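Local coordinates for protein phosphonate monoester hydrolase (Ruegeria pomeroyi, PDB 4UPK) that belongs to the sulfatase family of the alkaline phosphatase clan and assembles with three further copies of itself, at residues Asp219-Leu222 / Ala223-Ala227; Phe280-Ala283 / Thr284-Ser287; Met509-His512 / Arg513-Met517. All coordinates share one frame; numbering follows the deposited sequence.

Interaction 1. Residues Asp219-Leu222 / Ala223-Ala227; sequences DQFL and ANMPA
One face of the F221 ring is covered by M225, whose CG stands over the ring centre, 3.6 Å from the centroid and 13° off the ring normal. This CH-pi contact, with the sulfur SD lying obliquely at 4.9 Å from the same centroid, makes a Met-aromatic pair spaced i to i+4 in the last part of helix 213-224, in a sulfatase-type fold of the alkaline phosphatase clan. The F221 and F128 rings meet edge-to-face, and A235 and L237 of strand 234-239 also touch F221, so a phenyl group suits this inward side. F221 reaches the spot because CG is anti to its backbone N (chi1 177°), while in the methionine the bends at chi2 and chi3 leave CG over the ring and SD oblique to it. The carbonyl O of F221 accepts two backbone bonds, from M225 N at 2.9 Å and from N224 N at 3.2 Å. P226 has no N-H to continue the pattern; its CD instead lies 3.1 Å from L222 O, which accepts a bond from N177 of the second subunit. D219 OD1 forms a salt bridge with R326 of helix 303-333. Asparagine suits position 224 because its short amide can fold back on the helix: ND2 donates to Q220 O at 2.7 Å, with an N-H...O angle of 163°.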
ATOM      1  N   ASP A 219     -21.299 -28.613 -15.352  1.00 10.73           N
ATOM      2  CA  ASP A 219     -20.952 -29.747 -14.499  1.00 10.30           C
ATOM      3  C   ASP A 219     -20.076 -29.310 -13.318  1.00 11.48           C
ATOM      4  O   ASP A 219     -20.326 -29.750 -12.208  1.00 12.43           O
ATOM      5  CB  ASP A 219     -20.270 -30.863 -15.309  1.00 12.43           C
ATOM      6  CG  ASP A 219     -21.168 -31.630 -16.269  1.00 13.59           C
ATOM      7  OD1 ASP A 219     -22.412 -31.487 -16.177  1.00 10.51           O
ATOM      8  OD2 ASP A 219     -20.634 -32.325 -17.131  1.00 17.32           O
ATOM      9  N   GLN A 220     -19.113 -28.406 -13.543  1.00  8.41           N
ATOM     10  CA  GLN A 220     -18.231 -27.857 -12.501  1.00  9.07           C
ATOM     11  C   GLN A 220     -18.998 -27.026 -11.467  1.00 16.60           C
ATOM     12  O   GLN A 220     -18.737 -27.154 -10.269  1.00 18.98           O
ATOM     13  CB  GLN A 220     -17.038 -27.092 -13.099  1.00  9.87           C
ATOM     14  CG  GLN A 220     -16.044 -27.961 -13.901  1.00 12.84           C
ATOM     15  CD  GLN A 220     -15.856 -29.364 -13.384  1.00 33.25           C
ATOM     16  OE1 GLN A 220     -16.391 -30.337 -13.934  1.00 34.07           O
ATOM     17  NE2 GLN A 220     -15.114 -29.504 -12.305  1.00 21.16           N
ATOM     18  N   PHE A 221     -19.978 -26.227 -11.927  1.00 12.67           N
ATOM     19  CA  PHE A 221     -20.910 -25.470 -11.076  1.00 12.93           C
ATOM     20  C   PHE A 221     -21.707 -26.442 -10.188  1.00 16.41           C
ATOM     21  O   PHE A 221     -21.753 -26.275  -8.970  1.00 16.77           O
ATOM     22  CB  PHE A 221     -21.878 -24.643 -11.956  1.00 14.24           C
ATOM     23  CG  PHE A 221     -22.932 -23.876 -11.203  1.00 14.66           C
ATOM     24  CD1 PHE A 221     -22.684 -22.577 -10.753  1.00 16.92           C
ATOM     25  CD2 PHE A 221     -24.178 -24.445 -10.940  1.00 15.59           C
ATOM     26  CE1 PHE A 221     -23.673 -21.859 -10.057  1.00 17.41           C
ATOM     27  CE2 PHE A 221     -25.156 -23.737 -10.224  1.00 17.55           C
ATOM     28  CZ  PHE A 221     -24.901 -22.450  -9.796  1.00 15.94           C
ATOM     29  N   LEU A 222     -22.313 -27.474 -10.808  1.00 13.78           N
ATOM     30  CA  LEU A 222     -23.105 -28.489 -10.099  1.00 13.94           C
ATOM     31  C   LEU A 222     -22.276 -29.450  -9.209  1.00 16.71           C
ATOM     32  O   LEU A 222     -22.822 -30.033  -8.269  1.00 14.35           O
ATOM     33  CB  LEU A 222     -24.013 -29.257 -11.062  1.00 13.32           C
ATOM     34  CG  LEU A 222     -25.050 -28.417 -11.816  1.00 18.04           C
ATOM     35  CD1 LEU A 222     -25.633 -29.202 -12.986  1.00 18.79           C
ATOM     36  CD2 LEU A 222     -26.146 -27.941 -10.895  1.00 18.03           C
ATOM     37  N   ALA A 223     -20.967 -29.583  -9.487  1.00 13.23           N
ATOM     38  CA  ALA A 223     -20.058 -30.413  -8.681  1.00 13.66           C
ATOM     39  C   ALA A 223     -19.585 -29.636  -7.444  1.00 16.87           C
ATOM     40  O   ALA A 223     -19.042 -30.233  -6.516  1.00 16.38           O
ATOM     41  CB  ALA A 223     -18.847 -30.835  -9.521  1.00 13.91           C
ATOM     42  N   ASN A 224     -19.769 -28.296  -7.440  1.00 14.82           N
ATOM     43  CA  ASN A 224     -19.275 -27.431  -6.377  1.00 14.54           C
ATOM     44  C   ASN A 224     -20.313 -26.690  -5.555  1.00 18.61           C
ATOM     45  O   ASN A 224     -20.040 -26.358  -4.397  1.00 18.18           O
ATOM     46  CB  ASN A 224     -18.236 -26.470  -6.931  1.00 17.61           C
ATOM     47  CG  ASN A 224     -16.920 -27.127  -7.245  1.00 26.63           C
ATOM     48  OD1 ASN A 224     -16.108 -27.407  -6.360  1.00 17.65           O
ATOM     49  ND2 ASN A 224     -16.673 -27.343  -8.520  1.00 12.40           N
ATOM     50  N   MET A 225     -21.493 -26.430  -6.131  1.00 16.29           N
ATOM     51  CA  MET A 225     -22.560 -25.714  -5.414  1.00 16.60           C
ATOM     52  C   MET A 225     -23.308 -26.445  -4.303  1.00 20.16           C
ATOM     53  O   MET A 225     -23.646 -25.766  -3.340  1.00 21.17           O
ATOM     54  CB  MET A 225     -23.498 -24.943  -6.363  1.00 18.97           C
ATOM     55  CG  MET A 225     -22.821 -23.759  -7.063  1.00 22.91           C
ATOM     56  SD  MET A 225     -22.256 -22.410  -5.976  1.00 28.82           S
ATOM     57  CE  MET A 225     -20.613 -22.840  -5.818  1.00 26.22           C
ATOM     58  N   PRO A 226     -23.562 -27.792  -4.361  1.00 16.53           N
ATOM     59  CA  PRO A 226     -24.314 -28.463  -3.273  1.00 17.07           C
ATOM     60  C   PRO A 226     -23.951 -28.157  -1.821  1.00 22.05           C
ATOM     61  O   PRO A 226     -24.852 -27.950  -1.013  1.00 22.23           O
ATOM     62  CB  PRO A 226     -24.158 -29.954  -3.609  1.00 18.17           C
ATOM     63  CG  PRO A 226     -24.084 -29.963  -5.075  1.00 21.61           C
ATOM     64  CD  PRO A 226     -23.269 -28.749  -5.446  1.00 16.46           C
ATOM     65  N   ALA A 227     -22.654 -28.112  -1.489  1.00 20.21           N
ATOM     66  CA  ALA A 227     -22.183 -27.819  -0.125  1.00 20.25           C
ATOM     67  C   ALA A 227     -22.379 -26.324   0.285  1.00 23.17           C
ATOM     68  O   ALA A 227     -22.367 -26.023   1.491  1.00 21.82           O
ATOM     69  CB  ALA A 227     -20.732 -28.239   0.031  1.00 20.56           C
TER

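Interaction 2. Residues Phe280-Ala283 / Thr284-Ser287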
ATOM      1  N   PHE A 280     -16.557   2.233 -41.461  1.00 16.28           N
ATOM      2  CA  PHE A 280     -17.052   0.915 -41.867  1.00 15.20           C
ATOM      3  C   PHE A 280     -16.178   0.155 -42.836  1.00 19.44           C
ATOM      4  O   PHE A 280     -16.357  -1.058 -42.997  1.00 20.11           O
ATOM      5  CB  PHE A 280     -18.519   0.979 -42.308  1.00 16.15           C
ATOM      6  CG  PHE A 280     -19.437   1.449 -41.208  1.00 16.38           C
ATOM      7  CD1 PHE A 280     -19.582   0.714 -40.039  1.00 18.04           C
ATOM      8  CD2 PHE A 280     -20.142   2.640 -41.332  1.00 18.37           C
ATOM      9  CE1 PHE A 280     -20.401   1.172 -39.009  1.00 18.65           C
ATOM     10  CE2 PHE A 280     -20.995   3.070 -40.322  1.00 19.84           C
ATOM     11  CZ  PHE A 280     -21.098   2.350 -39.158  1.00 17.37           C
ATOM     12  N   GLY A 281     -15.236   0.867 -43.460  1.00 15.32           N
ATOM     13  CA  GLY A 281     -14.211   0.296 -44.323  1.00 14.12           C
ATOM     14  C   GLY A 281     -13.398  -0.637 -43.454  1.00 18.63           C
ATOM     15  O   GLY A 281     -13.565  -1.858 -43.561  1.00 18.47           O
ATOM     16  N   PRO A 282     -12.613  -0.086 -42.484  1.00 15.53           N
ATOM     17  CA  PRO A 282     -11.863  -0.953 -41.549  1.00 14.92           C
ATOM     18  C   PRO A 282     -12.748  -1.857 -40.677  1.00 18.70           C
ATOM     19  O   PRO A 282     -12.334  -2.961 -40.357  1.00 18.55           O
ATOM     20  CB  PRO A 282     -11.088   0.058 -40.697  1.00 16.64           C
ATOM     21  CG  PRO A 282     -10.969   1.286 -41.562  1.00 20.07           C
ATOM     22  CD  PRO A 282     -12.297   1.340 -42.235  1.00 16.23           C
ATOM     23  N   ALA A 283     -13.963  -1.395 -40.317  1.00 14.92           N
ATOM     24  CA  ALA A 283     -14.921  -2.130 -39.509  1.00 14.56           C
ATOM     25  C   ALA A 283     -15.487  -3.379 -40.195  1.00 20.43           C
ATOM     26  O   ALA A 283     -15.643  -4.395 -39.522  1.00 20.13           O
ATOM     27  CB  ALA A 283     -16.035  -1.208 -39.023  1.00 15.29           C
ATOM     28  N   THR A 284     -15.760  -3.349 -41.525  1.00 19.19           N
ATOM     29  CA  THR A 284     -16.213  -4.570 -42.224  1.00 19.14           C
ATOM     30  C   THR A 284     -14.986  -5.467 -42.524  1.00 23.78           C
ATOM     31  O   THR A 284     -15.151  -6.633 -42.852  1.00 23.85           O
ATOM     32  CB  THR A 284     -17.021  -4.267 -43.541  1.00 20.57           C
ATOM     33  OG1 THR A 284     -16.270  -3.415 -44.407  1.00 21.01           O
ATOM     34  CG2 THR A 284     -18.377  -3.677 -43.283  1.00 13.25           C
ATOM     35  N   ARG A 285     -13.767  -4.911 -42.446  1.00 20.55           N
ATOM     36  CA  ARG A 285     -12.531  -5.632 -42.765  1.00 20.94           C
ATOM     37  C   ARG A 285     -11.842  -6.239 -41.534  1.00 25.29           C
ATOM     38  O   ARG A 285     -10.955  -7.067 -41.710  1.00 23.85           O
ATOM     39  CB  ARG A 285     -11.563  -4.709 -43.538  1.00 21.64           C
ATOM     40  CG  ARG A 285     -11.768  -4.682 -45.067  1.00 33.06           C
ATOM     41  CD  ARG A 285     -11.355  -3.361 -45.729  1.00 43.66           C
ATOM     42  NE  ARG A 285     -10.170  -2.758 -45.110  1.00 50.15           N
ATOM     43  CZ  ARG A 285      -9.962  -1.451 -44.969  1.00 57.29           C
ATOM     44  NH1 ARG A 285     -10.840  -0.572 -45.449  1.00 20.49           N
ATOM     45  NH2 ARG A 285      -8.864  -1.010 -44.364  1.00 50.72           N
ATOM     46  N   TYR A 286     -12.265  -5.840 -40.303  1.00 23.23           N
ATOM     47  CA  TYR A 286     -11.726  -6.263 -38.994  1.00 23.33           C
ATOM     48  C   TYR A 286     -11.972  -7.750 -38.722  1.00 28.16           C
ATOM     49  O   TYR A 286     -11.040  -8.442 -38.297  1.00 27.80           O
ATOM     50  CB  TYR A 286     -12.320  -5.375 -37.879  1.00 24.93           C
ATOM     51  CG  TYR A 286     -11.714  -5.549 -36.497  1.00 28.15           C
ATOM     52  CD1 TYR A 286     -10.590  -4.829 -36.112  1.00 30.30           C
ATOM     53  CD2 TYR A 286     -12.308  -6.378 -35.551  1.00 29.08           C
ATOM     54  CE1 TYR A 286     -10.040  -4.975 -34.840  1.00 31.45           C
ATOM     55  CE2 TYR A 286     -11.753  -6.545 -34.285  1.00 29.79           C
ATOM     56  CZ  TYR A 286     -10.628  -5.833 -33.930  1.00 38.56           C
ATOM     57  OH  TYR A 286     -10.108  -5.977 -32.668  1.00 45.57           O
ATOM     58  N   SER A 287     -13.227  -8.226 -38.944  1.00 25.29           N
ATOM     59  CA  SER A 287     -13.668  -9.625 -38.773  1.00 24.96           C
ATOM     60  C   SER A 287     -14.319 -10.128 -40.051  1.00 26.28           C
ATOM     61  O   SER A 287     -14.760  -9.332 -40.883  1.00 25.17           O
ATOM     62  CB  SER A 287     -14.650  -9.760 -37.611  1.00 31.02           C
ATOM     63  OG  SER A 287     -14.025  -9.547 -36.355  1.00 47.07           O
TER
HETATM   64  O   HOH W   1     -16.375  -7.415 -40.027  1.00  8.45           O
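F280 opens helix 280-286 and meets T284 through its carbonyl oxygen, while its ring leads off to meet the Y364 ring with the two planes almost parallel. That oxygen accepts twice from T284: from the backbone N at 2.8 Å, and from the hydroxyl OG1 at 2.7 Å, lying in the carbonyl plane. The hydroxyl bond depends on chi1 of 54°, which tucks OG1 between the backbone N and the carbonyl carbon of T284 and so turns it back toward the preceding turn. Threonine suits this buried place, since its one polar side-chain atom is satisfied by the helix itself.

G281 comes next. Its carbonyl O receives weak backbone bonds from T284 N and R285 N, and its carbonyl carbon lies 3.2 Å from R285 NH1; with no side chain, glycine lets the guanidinium settle close to the main chain. At P282 the guanidinium presents one face to the ring nitrogen, which sits 3.4 Å above its plane and offset toward the rim. The bend of the arginine chain at chi3 (36°) folds it back over this first turn, and a salt bridge to E449 holds its NH2 end. Proline costs little in the first turn of a helix, where its missing N-H would have no partner one turn earlier, and its ring packs on L445, W446 and F450 of helix 445-450. A283 is small enough to lie against W446 as well, and a water lies 3.1 Å from A283 O and 2.6 Å from S287 O, bridging the two.

A threonine hydroxyl bonded to the carbonyl oxygen four residues earlier is a common feature of alpha helices; here it occurs in a short helix packed on helix 445-450 of the sulfatase-type fold.

Interaction 3. Residues Met509-His512 / Arg513-Met517; sequences MLRH and RMRNM
R511 lies alongside R515, both side chains pointing the same way from the last turns of helix 499-515. Starting at its CB, 4.2 Å from R515 CZ, the R511 chain runs extended to CD, which sits over one face of the R515 guanidinium, 3.6 Å from NH2. Beyond CD the tip passes to the third subunit, where NE bonds to F472 O and NH2 to L476 O. The two guanidinium planes are only 16° apart, and NE of R511 is 4.4 Å from NH2 of R515. These like charges probably tolerate each other because the neighbouring chain supplies carbonyl oxygens and, through a long and weak ion pair with R515, D475 of that subunit. Arginine suits both places: its aliphatic stem packs along the helix while its flat end reaches across the interface.

On another side of the helix N516 turns its amide back onto the preceding turn. ND2 donates to H512 O at 2.8 Å with an N-H...O angle of 165°, and the same ND2 rides over one face of the H512 imidazole, 3.3 Å above the plane and toward its rim, near CE1. A chi1 of 180° swings the imidazole away from the backbone N and directs it among the aromatic side chains of Y430, F432 and Y94, where ND1 bonds to Y430 OH. L510 CG and M514 SD add a looser apolar touch.

The helix lies against strands 458-463 and 467-472 through M509, while M96 of helix 95-98 touches H512, R513 and N516.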
ATOM      1  N   MET A 509     -24.584  14.778 -25.588  1.00 10.37           N
ATOM      2  CA  MET A 509     -23.426  13.879 -25.447  1.00 11.13           C
ATOM      3  C   MET A 509     -22.298  14.538 -24.657  1.00 15.93           C
ATOM      4  O   MET A 509     -21.677  13.874 -23.821  1.00 16.13           O
ATOM      5  CB  MET A 509     -22.918  13.390 -26.815  1.00 13.06           C
ATOM      6  CG  MET A 509     -21.765  12.407 -26.697  1.00 15.95           C
ATOM      7  SD  MET A 509     -21.044  11.858 -28.256  1.00 18.28           S
ATOM      8  CE  MET A 509     -22.167  10.489 -28.648  1.00 12.79           C
ATOM      9  N   LEU A 510     -22.020  15.842 -24.943  1.00 13.16           N
ATOM     10  CA  LEU A 510     -21.017  16.642 -24.247  1.00 11.25           C
ATOM     11  C   LEU A 510     -21.375  16.706 -22.757  1.00 12.62           C
ATOM     12  O   LEU A 510     -20.536  16.397 -21.910  1.00 11.73           O
ATOM     13  CB  LEU A 510     -20.904  18.072 -24.857  1.00 10.41           C
ATOM     14  CG  LEU A 510     -19.946  19.053 -24.144  1.00 12.41           C
ATOM     15  CD1 LEU A 510     -18.476  18.666 -24.359  1.00 12.00           C
ATOM     16  CD2 LEU A 510     -20.133  20.450 -24.630  1.00 10.61           C
ATOM     17  N   ARG A 511     -22.634  17.043 -22.454  1.00  9.61           N
ATOM     18  CA  ARG A 511     -23.140  17.123 -21.075  1.00  9.84           C
ATOM     19  C   ARG A 511     -23.031  15.789 -20.329  1.00 16.10           C
ATOM     20  O   ARG A 511     -22.696  15.810 -19.149  1.00 17.66           O
ATOM     21  CB  ARG A 511     -24.583  17.626 -21.031  1.00  7.33           C
ATOM     22  CG  ARG A 511     -24.719  19.098 -21.344  1.00 12.68           C
ATOM     23  CD  ARG A 511     -26.051  19.629 -20.837  1.00 15.60           C
ATOM     24  NE  ARG A 511     -26.138  21.088 -20.904  1.00 21.97           N
ATOM     25  CZ  ARG A 511     -27.002  21.749 -21.667  1.00 33.11           C
ATOM     26  NH1 ARG A 511     -27.897  21.090 -22.390  1.00 18.64           N
ATOM     27  NH2 ARG A 511     -27.022  23.074 -21.661  1.00 18.52           N
ATOM     28  N   HIS A 512     -23.298  14.644 -21.009  1.00 11.29           N
ATOM     29  CA  HIS A 512     -23.202  13.314 -20.406  1.00 12.54           C
ATOM     30  C   HIS A 512     -21.775  13.041 -19.892  1.00 18.53           C
ATOM     31  O   HIS A 512     -21.625  12.543 -18.777  1.00 18.17           O
ATOM     32  CB  HIS A 512     -23.669  12.205 -21.380  1.00 13.05           C
ATOM     33  CG  HIS A 512     -23.566  10.827 -20.776  1.00 16.19           C
ATOM     34  ND1 HIS A 512     -24.553  10.328 -19.958  1.00 18.38           N
ATOM     35  CD2 HIS A 512     -22.554   9.934 -20.821  1.00 17.79           C
ATOM     36  CE1 HIS A 512     -24.131   9.136 -19.556  1.00 17.82           C
ATOM     37  NE2 HIS A 512     -22.938   8.855 -20.054  1.00 17.95           N
ATOM     38  N   ARG A 513     -20.742  13.378 -20.709  1.00 16.28           N
ATOM     39  CA  ARG A 513     -19.319  13.242 -20.361  1.00 16.04           C
ATOM     40  C   ARG A 513     -19.003  14.103 -19.130  1.00 20.89           C
ATOM     41  O   ARG A 513     -18.334  13.633 -18.202  1.00 20.99           O
ATOM     42  CB  ARG A 513     -18.422  13.703 -21.523  1.00 13.04           C
ATOM     43  CG  ARG A 513     -18.416  12.783 -22.708  1.00 14.07           C
ATOM     44  CD  ARG A 513     -17.053  12.739 -23.392  1.00 13.67           C
ATOM     45  NE  ARG A 513     -17.043  11.642 -24.344  1.00 26.96           N
ATOM     46  CZ  ARG A 513     -16.404  10.493 -24.187  1.00 34.32           C
ATOM     47  NH1 ARG A 513     -15.593  10.313 -23.153  1.00 20.78           N
ATOM     48  NH2 ARG A 513     -16.512   9.543 -25.095  1.00 32.46           N
ATOM     49  N   MET A 514     -19.489  15.371 -19.139  1.00 15.37           N
ATOM     50  CA  MET A 514     -19.294  16.349 -18.044  1.00 13.96           C
ATOM     51  C   MET A 514     -20.039  15.954 -16.775  1.00 20.02           C
ATOM     52  O   MET A 514     -19.539  16.217 -15.685  1.00 21.42           O
ATOM     53  CB  MET A 514     -19.707  17.765 -18.483  1.00 15.07           C
ATOM     54  CG  MET A 514     -18.898  18.308 -19.642  1.00 16.77           C
ATOM     55  SD  MET A 514     -19.430  19.937 -20.190  1.00 20.06           S
ATOM     56  CE  MET A 514     -18.671  20.988 -18.941  1.00 15.92           C
ATOM     57  N   ARG A 515     -21.213  15.284 -16.908  1.00 16.77           N
ATOM     58  CA  ARG A 515     -22.010  14.834 -15.757  1.00 16.19           C
ATOM     59  C   ARG A 515     -21.543  13.503 -15.177  1.00 20.72           C
ATOM     60  O   ARG A 515     -21.944  13.141 -14.065  1.00 21.20           O
ATOM     61  CB  ARG A 515     -23.493  14.746 -16.103  1.00 12.30           C
ATOM     62  CG  ARG A 515     -24.196  16.088 -16.205  1.00 16.47           C
ATOM     63  CD  ARG A 515     -25.502  15.875 -16.943  1.00 31.00           C
ATOM     64  NE  ARG A 515     -26.251  17.117 -17.111  1.00 42.88           N
ATOM     65  CZ  ARG A 515     -27.323  17.249 -17.882  1.00 55.03           C
ATOM     66  NH1 ARG A 515     -27.775  16.216 -18.586  1.00 43.83           N
ATOM     67  NH2 ARG A 515     -27.946  18.417 -17.968  1.00 36.08           N
ATOM     68  N   ASN A 516     -20.721  12.770 -15.925  1.00 16.80           N
ATOM     69  CA  ASN A 516     -20.227  11.467 -15.492  1.00 15.48           C
ATOM     70  C   ASN A 516     -18.702  11.373 -15.528  1.00 18.44           C
ATOM     71  O   ASN A 516     -18.159  10.418 -16.091  1.00 19.15           O
ATOM     72  CB  ASN A 516     -20.917  10.301 -16.258  1.00 14.25           C
ATOM     73  CG  ASN A 516     -22.417  10.289 -16.128  1.00 26.01           C
ATOM     74  OD1 ASN A 516     -22.991   9.728 -15.188  1.00 20.17           O
ATOM     75  ND2 ASN A 516     -23.079  10.997 -17.025  1.00 12.89           N
ATOM     76  N   MET A 517     -18.013  12.345 -14.888  1.00 13.05           N
ATOM     77  CA  MET A 517     -16.560  12.315 -14.729  1.00 12.25           C
ATOM     78  C   MET A 517     -16.274  11.456 -13.496  1.00 17.39           C
ATOM     79  O   MET A 517     -17.223  11.125 -12.780  1.00 17.82           O
ATOM     80  CB  MET A 517     -15.976  13.717 -14.568  1.00 13.70           C
ATOM     81  CG  MET A 517     -15.780  14.428 -15.873  1.00 15.73           C
ATOM     82  SD  MET A 517     -14.983  16.021 -15.612  1.00 20.01           S
ATOM     83  CE  MET A 517     -16.372  17.013 -15.287  1.00 16.34           C
TER

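Along the chain the three contacts come in series, none nesting in or crossing another, and each closes no more than a helical turn. Interaction 1 lies in the C-terminal part of helix 213-224, ahead of strand 234-239 of the large mixed sheet, and adjoins the second subunit. Interaction 2 follows on the opposite side of the chain's centre, its centre 42 Å from that of interaction 1, and joins helix 280-286 to helices 270-275 and 445-450. Interaction 3, in the C-terminal part of helix 499-515, lies against the four-stranded antiparallel sheet and meets the third subunit. Interactions 2 and 3 approach to about 13 Å between nearest atoms without touching.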